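Local coordinates for protein shikimate kinase (Bacteroides thetaiotaomicron, PDB 3VAA) that probably phosphorylates the 3-hydroxyl group of shikimate with ATP and magnesium, a step on the route to chorismate and the aromatic amino acids, at residues A[136-139]-A[140-143]. Residues are numbered along the deposited sequence; the frame is centred on the assembly and turned at random.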
loop_
_atom_site.group_PDB
_atom_site.type_symbol
_atom_site.label_atom_id
_atom_site.label_comp_id
_atom_site.label_asym_id
_atom_site.label_seq_id
_atom_site.Cartn_x
_atom_site.Cartn_y
_atom_site.Cartn_z
ATOM N N ARG A 136 7.822 -9.328 -11.760
ATOM C CA ARG A 136 8.607 -10.394 -12.403
ATOM C C ARG A 136 9.875 -10.645 -11.611
ATOM O O ARG A 136 10.259 -11.785 -11.340
ATOM C CB ARG A 136 9.046 -9.957 -13.798
ATOM C CG ARG A 136 8.327 -10.563 -14.962
ATOM C CD ARG A 136 9.020 -10.084 -16.246
ATOM N NE ARG A 136 9.306 -11.180 -17.156
ATOM C CZ ARG A 136 9.900 -11.035 -18.335
ATOM N NH1 ARG A 136 10.256 -9.827 -18.758
ATOM N NH2 ARG A 136 10.138 -12.099 -19.094
ATOM N N ILE A 137 10.549 -9.556 -11.269
ATOM C CA ILE A 137 11.799 -9.631 -10.514
ATOM C C ILE A 137 11.575 -10.125 -9.091
ATOM O O ILE A 137 12.434 -10.796 -8.518
ATOM C CB ILE A 137 12.501 -8.265 -10.507
ATOM C CG1 ILE A 137 12.981 -7.934 -11.915
ATOM C CG2 ILE A 137 13.692 -8.287 -9.587
ATOM C CD1 ILE A 137 14.036 -8.881 -12.442
ATOM N N ALA A 138 10.406 -9.806 -8.536
ATOM C CA ALA A 138 10.030 -10.233 -7.189
ATOM C C ALA A 138 9.063 -11.431 -7.216
ATOM O O ALA A 138 8.370 -11.682 -6.226
ATOM C CB ALA A 138 9.358 -9.078 -6.452
ATOM N N LYS A 139 9.020 -12.161 -8.332
ATOM C CA LYS A 139 8.086 -13.294 -8.515
ATOM C C LYS A 139 8.081 -14.265 -7.340
ATOM O O LYS A 139 7.016 -14.670 -6.869
ATOM C CB LYS A 139 8.419 -14.049 -9.813
ATOM C CG LYS A 139 7.644 -15.366 -10.021
ATOM C CD LYS A 139 6.159 -15.151 -10.305
ATOM C CE LYS A 139 5.926 -14.583 -11.702
ATOM N NZ LYS A 139 6.455 -15.508 -12.755
ATOM N N GLN A 140 9.268 -14.637 -6.873
ATOM C CA GLN A 140 9.406 -15.578 -5.746
ATOM C C GLN A 140 8.681 -15.105 -4.476
ATOM O O GLN A 140 8.218 -15.921 -3.671
ATOM C CB GLN A 140 10.890 -15.800 -5.436
ATOM C CG GLN A 140 11.182 -16.590 -4.145
ATOM C CD GLN A 140 10.588 -17.983 -4.149
ATOM O OE1 GLN A 140 10.397 -18.591 -5.210
ATOM N NE2 GLN A 140 10.322 -18.518 -2.955
ATOM N N GLN A 141 8.601 -13.792 -4.290
ATOM C CA GLN A 141 7.971 -13.234 -3.097
ATOM C C GLN A 141 6.459 -13.072 -3.230
ATOM O O GLN A 141 5.813 -12.627 -2.284
ATOM C CB GLN A 141 8.583 -11.865 -2.746
ATOM C CG GLN A 141 9.981 -11.920 -2.194
ATOM C CD GLN A 141 11.033 -12.285 -3.225
ATOM O OE1 GLN A 141 11.136 -11.648 -4.283
ATOM N NE2 GLN A 141 11.849 -13.287 -2.908
ATOM N N ARG A 142 5.899 -13.440 -4.385
ATOM C CA ARG A 142 4.458 -13.262 -4.646
ATOM C C ARG A 142 3.864 -14.562 -5.165
ATOM O O ARG A 142 3.774 -14.758 -6.382
ATOM C CB ARG A 142 4.255 -12.152 -5.700
ATOM C CG ARG A 142 4.923 -10.824 -5.374
ATOM C CD ARG A 142 4.303 -10.153 -4.153
ATOM N NE ARG A 142 4.851 -8.808 -3.956
ATOM C CZ ARG A 142 4.453 -7.970 -3.002
ATOM N NH1 ARG A 142 3.499 -8.330 -2.145
ATOM N NH2 ARG A 142 5.006 -6.760 -2.910
ATOM N N PRO A 143 3.468 -15.466 -4.253
ATOM C CA PRO A 143 2.926 -16.778 -4.635
ATOM C C PRO A 143 1.730 -16.754 -5.591
ATOM O O PRO A 143 1.620 -17.633 -6.453
ATOM C CB PRO A 143 2.518 -17.394 -3.287
ATOM C CG PRO A 143 2.397 -16.255 -2.356
ATOM C CD PRO A 143 3.450 -15.291 -2.787
HETATM O O HOH W 1 11.899 -14.101 -8.086
#
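The flat peptide carbonyl of Ala138 is approached over one face by the amide N of Gln141, in a bent hydrogen bond of 2.9 Å from Gln141 N to Ala138 O. The donor stands 47° out of the carbonyl plane. Gln141 CB lies on the same side of that plane, 3.5 Å from Ala138 O, whereas Arg142 CG lies on the opposite side, 3.7 Å from Ala138 O. Arg142 reaches it because its CG stands beside its own backbone N (chi1 -54°), bringing the methylene back toward the turn. The Lys139 carbonyl is likewise met above its plane, by Arg142 N at 3.0 Å from Lys139 O, on a straighter path of 160°. Two successive i to i+3 bonds thus define a short 3-10 turn just after helix 128-137, with Ala138 the first residue beyond it whose backbone is no longer helical. A water accepts from Gln140 N at 2.9 Å and donates weakly to Ile137 O, linking the turn to the last helical residue. Lys139, bent at three successive torsions, carries NZ to a hydrogen bond with Lys148 O. Beyond the turn, Arg142 touches Met34 near the probable P-loop, its side chain about 5 Å from Gly35, a predicted ATP-binding residue. Backbone bonding therefore fixes the base of Arg142, itself predicted to bind ATP, while its cationic guanidinium group would be suited to nucleotide phosphates.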